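Local atomic coordinates of 5-formyl-3-hydroxy-2-methylpyridine 4-carboxylate 5-dehydrogenase (Mesorhizobium japonicum MAFF 303099, PDB entry 4OM8), a protein that oxidises 5-formyl-3-hydroxy-2-methylpyridine-4-carboxylate with NAD(+) in vitamin B6 degradation and can also reduce the same aldehyde with NADH to 4-pyridoxic acid. Residues T163-D166 with L167-I171; V216-G219 with I220-I224. All coordinates share one frame; numbering follows the deposited sequence. Where two conformers were deposited one is given.

Interaction 1: residues T163-D166 with L167-I171; sequences TIRD and LIRSI
On the polar side, D166 and R169 form a salt bridge in the R169 conformer described, one of two and so provisional, with NH2 of R169 2.9 Å from OD1 of D166. The N-H...OD1 angle of 121° makes its hydrogen bond weak, and the carboxylate stands almost perpendicular to the guanidinium (89° between planes). R165, extended from CG to NE, tilts its guanidinium over one face of R169, near the rim. R165 NH1 and R169 NH2, 3.2 Å apart, are both donors and not hydrogen-bonded. Water 1, at the edge of both groups, accepts from NH1 of each, and D166 should offset part of the arginines' positive charge.

Backbone i to i+4 bonds run from L167 N, I168 N, R169 N and S170 N to the carbonyls of T163, I164, R165 and D166. Helix 158-170 is the crossover of a beta-alpha-beta unit joining strands 147-151 and 174-178 of the Rossmann-type NAD-binding domain.

Its apolar side faces the sheet, where CG2 of I164 meets CD1 of I168 at 3.8 Å and both side chains pack on V150 and M136. S170 OG, between its backbone N and carbonyl carbon (chi1 78°), donates to L167 O at 2.7 Å.

Interaction 2: residues V216-G219 with I220-I224; sequences VSWG and IGYKI
W218 carries CG anti to its carbonyl carbon (chi1 -76°), whereas Y222 carries CG anti to its backbone N (chi1 167°), and these two settings bring the rings together one turn apart on helix 209-226. The result is a T-shaped (edge-to-face) stack within the C-terminal domain, at the dimer interface. The six-membered ring of W218 directs its CE3-CZ3 edge at one face of Y222, with planes 77° apart and centroids separated by 5.1 Å. CZ3 sits over the centre of the tyrosine ring, and CE3 comes within 3.6 Å of Y222 CD2.

The helix widens here into a pi-type turn. V216 O receives two amides: G221 N, five residues on, nearly in line with the carbonyl at 2.8 Å, and I220 N from above the carbonyl plane. Y222 N likewise reaches back five residues to S217 O. W218 O is left buried without a polar partner, lying at the edge of the tyrosine ring in its plane. On another side of the helix, V216 CG1 touches I220 CD1 at 4.1 Å.

The second subunit receives the polar ends: Y222 OH bonds to L298 O, S217 OG to I224 O and, in the conformer described, K223 NZ to N140 O, all of that subunit. In this conformer K223 NZ also donates to water 2, 2.8 Å away, which in turn donates to G219 O at 2.9 Å.

How the interactions relate
Both interactions are local contacts along one helix, between side chains about a turn apart, but they belong to different domains and do not touch, their nearest atoms being about 18 Å apart. Interaction 1 is amphipathic: I164 and I168 face the sheet of the NAD-binding domain, while on the exposed side D166 and R169 form a salt bridge and a water bridges R165 and R169. Interaction 2 is largely buried between subunits, and its chemistry is aromatic and apolar, with polar ends engaged by the second chain. The backbones differ as well. Residues 163-171 keep regular i to i+4 bonding up to the helix end, whereas 216-224 include i to i+5 bonds in mid-helix. No second subunit touches 163-171.

Interaction 1: residues T163-D166 with L167-I171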
loop_
_atom_site.group_PDB
_atom_site.type_symbol
_atom_site.label_atom_id
_atom_site.label_comp_id
_atom_site.label_asym_id
_atom_site.label_seq_id
_atom_site.Cartn_x
_atom_site.Cartn_y
_atom_site.Cartn_z
ATOM N N THR A 163 -20.778 14.698 14.096
ATOM C CA THR A 163 -21.839 14.859 13.101
ATOM C C THR A 163 -21.360 14.497 11.692
ATOM O O THR A 163 -22.073 13.838 10.942
ATOM C CB THR A 163 -22.389 16.295 13.102
ATOM O OG1 THR A 163 -22.988 16.574 14.376
ATOM C CG2 THR A 163 -23.447 16.472 12.003
ATOM N N ILE A 164 -20.150 14.923 11.334
ATOM C CA ILE A 164 -19.609 14.582 10.018
ATOM C C ILE A 164 -19.226 13.095 9.943
ATOM O O ILE A 164 -19.478 12.440 8.931
ATOM C CB ILE A 164 -18.410 15.493 9.680
ATOM C CG1 ILE A 164 -18.893 16.939 9.537
ATOM C CG2 ILE A 164 -17.680 15.021 8.423
ATOM C CD1 ILE A 164 -19.974 17.139 8.476
ATOM N N ARG A 165 -18.643 12.546 11.012
ATOM C CA ARG A 165 -18.396 11.098 11.077
ATOM C C ARG A 165 -19.684 10.341 10.810
ATOM O O ARG A 165 -19.717 9.414 10.016
ATOM C CB ARG A 165 -17.835 10.693 12.443
ATOM C CG ARG A 165 -17.791 9.182 12.672
ATOM C CD ARG A 165 -17.167 8.827 14.016
ATOM N NE ARG A 165 -17.171 7.379 14.243
ATOM C CZ ARG A 165 -18.182 6.706 14.794
ATOM N NH1 ARG A 165 -19.277 7.343 15.199
ATOM N NH2 ARG A 165 -18.093 5.391 14.961
ATOM N N ASP A 166 -20.752 10.777 11.471
ATOM C CA ASP A 166 -22.057 10.130 11.358
ATOM C C ASP A 166 -22.646 10.245 9.955
ATOM O O ASP A 166 -23.195 9.283 9.425
ATOM C CB ASP A 166 -23.022 10.741 12.381
ATOM C CG ASP A 166 -24.338 10.019 12.429
ATOM O OD1 ASP A 166 -24.327 8.796 12.671
ATOM O OD2 ASP A 166 -25.375 10.684 12.221
ATOM N N LEU A 167 -22.516 11.422 9.347
ATOM C CA LEU A 167 -22.999 11.625 7.982
ATOM C C LEU A 167 -22.332 10.645 7.019
ATOM O O LEU A 167 -22.980 10.009 6.195
ATOM C CB LEU A 167 -22.731 13.069 7.535
ATOM C CG LEU A 167 -23.042 13.368 6.067
ATOM C CD1 LEU A 167 -24.557 13.269 5.802
ATOM C CD2 LEU A 167 -22.486 14.725 5.631
ATOM N N ILE A 168 -21.019 10.532 7.147
ATOM C CA ILE A 168 -20.235 9.657 6.290
ATOM C C ILE A 168 -20.672 8.203 6.457
ATOM O O ILE A 168 -20.906 7.508 5.466
ATOM C CB ILE A 168 -18.722 9.837 6.595
ATOM C CG1 ILE A 168 -18.279 11.253 6.193
ATOM C CG2 ILE A 168 -17.887 8.807 5.843
ATOM C CD1 ILE A 168 -16.911 11.668 6.747
ATOM N N ARG A 169 -20.790 7.742 7.701
ATOM C CA ARG A 169 -21.269 6.389 7.965
ATOM C C ARG A 169 -22.691 6.173 7.428
ATOM O O ARG A 169 -23.001 5.120 6.863
ATOM C CB ARG A 169 -21.213 6.118 9.470
ATOM C CG ARG A 169 -21.318 4.674 9.899
ATOM C CD ARG A 169 -21.248 4.603 11.420
ATOM N NE ARG A 169 -21.621 5.890 12.004
ATOM C CZ ARG A 169 -21.730 6.132 13.305
ATOM N NH1 ARG A 169 -21.492 5.165 14.184
ATOM N NH2 ARG A 169 -22.073 7.348 13.726
ATOM N N SER A 170 -23.550 7.172 7.604
ATOM C CA SER A 170 -24.958 7.026 7.210
ATOM C C SER A 170 -25.168 6.743 5.733
ATOM O O SER A 170 -26.192 6.180 5.360
ATOM C CB SER A 170 -25.759 8.272 7.585
ATOM O OG SER A 170 -25.538 9.332 6.671
ATOM N N ILE A 171 -24.228 7.141 4.884
ATOM C CA ILE A 171 -24.381 6.877 3.462
ATOM C C ILE A 171 -23.485 5.722 3.000
ATOM O O ILE A 171 -23.349 5.478 1.808
ATOM C CB ILE A 171 -24.107 8.136 2.612
ATOM C CG1 ILE A 171 -22.664 8.628 2.789
ATOM C CG2 ILE A 171 -25.106 9.249 2.956
ATOM C CD1 ILE A 171 -22.313 9.780 1.858
HETATM O O HOH W 1 -21.760 6.546 16.743
#

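Interaction 2: residues V216-G219 with I220-I224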
loop_
_atom_site.group_PDB
_atom_site.type_symbol
_atom_site.label_atom_id
_atom_site.label_comp_id
_atom_site.label_asym_id
_atom_site.label_seq_id
_atom_site.Cartn_x
_atom_site.Cartn_y
_atom_site.Cartn_z
ATOM N N VAL A 216 6.698 -2.490 -4.923
ATOM C CA VAL A 216 5.825 -1.923 -3.903
ATOM C C VAL A 216 4.337 -2.205 -4.179
ATOM O O VAL A 216 3.588 -2.510 -3.256
ATOM C CB VAL A 216 6.086 -0.405 -3.751
ATOM C CG1 VAL A 216 5.098 0.215 -2.772
ATOM C CG2 VAL A 216 7.537 -0.154 -3.286
ATOM N N SER A 217 3.912 -2.150 -5.442
ATOM C CA SER A 217 2.530 -2.506 -5.749
ATOM C C SER A 217 2.186 -3.908 -5.282
ATOM O O SER A 217 1.153 -4.128 -4.644
ATOM C CB SER A 217 2.255 -2.391 -7.243
ATOM O OG SER A 217 2.116 -1.024 -7.605
ATOM N N TRP A 218 3.040 -4.869 -5.611
ATOM C CA TRP A 218 2.735 -6.252 -5.303
ATOM C C TRP A 218 3.142 -6.675 -3.902
ATOM O O TRP A 218 2.449 -7.465 -3.257
ATOM C CB TRP A 218 3.406 -7.163 -6.320
ATOM C CG TRP A 218 2.713 -7.175 -7.642
ATOM C CD1 TRP A 218 3.167 -6.658 -8.831
ATOM C CD2 TRP A 218 1.437 -7.770 -7.928
ATOM N NE1 TRP A 218 2.242 -6.892 -9.830
ATOM C CE2 TRP A 218 1.177 -7.571 -9.297
ATOM C CE3 TRP A 218 0.488 -8.440 -7.150
ATOM C CZ2 TRP A 218 0.013 -8.035 -9.912
ATOM C CZ3 TRP A 218 -0.668 -8.898 -7.758
ATOM C CH2 TRP A 218 -0.895 -8.694 -9.124
ATOM N N GLY A 219 4.275 -6.173 -3.430
ATOM C CA GLY A 219 4.763 -6.601 -2.132
ATOM C C GLY A 219 4.114 -5.882 -0.965
ATOM O O GLY A 219 4.063 -6.413 0.153
ATOM N N ILE A 220 3.623 -4.667 -1.220
ATOM C CA ILE A 220 3.120 -3.809 -0.148
ATOM C C ILE A 220 1.668 -3.376 -0.392
ATOM O O ILE A 220 0.801 -3.683 0.409
ATOM C CB ILE A 220 4.018 -2.557 0.042
ATOM C CG1 ILE A 220 5.426 -3.007 0.419
ATOM C CG2 ILE A 220 3.462 -1.663 1.149
ATOM C CD1 ILE A 220 6.447 -1.899 0.462
ATOM N N GLY A 221 1.390 -2.658 -1.475
ATOM C CA GLY A 221 0.032 -2.144 -1.673
ATOM C C GLY A 221 -1.021 -3.249 -1.746
ATOM O O GLY A 221 -2.061 -3.190 -1.093
ATOM N N TYR A 222 -0.726 -4.271 -2.541
ATOM C CA TYR A 222 -1.593 -5.431 -2.705
ATOM C C TYR A 222 -1.933 -6.058 -1.355
ATOM O O TYR A 222 -3.102 -6.303 -1.046
ATOM C CB TYR A 222 -0.888 -6.412 -3.648
ATOM C CG TYR A 222 -1.414 -7.821 -3.770
ATOM C CD1 TYR A 222 -2.748 -8.085 -4.045
ATOM C CD2 TYR A 222 -0.534 -8.891 -3.693
ATOM C CE1 TYR A 222 -3.191 -9.394 -4.200
ATOM C CE2 TYR A 222 -0.956 -10.180 -3.847
ATOM C CZ TYR A 222 -2.283 -10.434 -4.090
ATOM O OH TYR A 222 -2.682 -11.751 -4.243
ATOM N N LYS A 223 -0.916 -6.269 -0.523
ATOM C CA LYS A 223 -1.092 -6.859 0.796
ATOM C C LYS A 223 -1.867 -5.937 1.740
ATOM O O LYS A 223 -2.796 -6.364 2.425
ATOM C CB LYS A 223 0.279 -7.195 1.399
ATOM C CG LYS A 223 0.257 -7.735 2.823
ATOM C CD LYS A 223 1.636 -8.311 3.232
ATOM C CE LYS A 223 1.964 -9.614 2.494
ATOM N NZ LYS A 223 3.353 -10.130 2.748
ATOM N N ILE A 224 -1.473 -4.666 1.774
ATOM C CA ILE A 224 -2.054 -3.695 2.716
ATOM C C ILE A 224 -3.506 -3.351 2.371
ATOM O O ILE A 224 -4.305 -3.010 3.256
ATOM C CB ILE A 224 -1.190 -2.408 2.771
ATOM C CG1 ILE A 224 0.160 -2.702 3.437
ATOM C CG2 ILE A 224 -1.909 -1.277 3.501
ATOM C CD1 ILE A 224 0.097 -2.796 4.934
HETATM O O HOH W 2 5.336 -8.484 1.692
#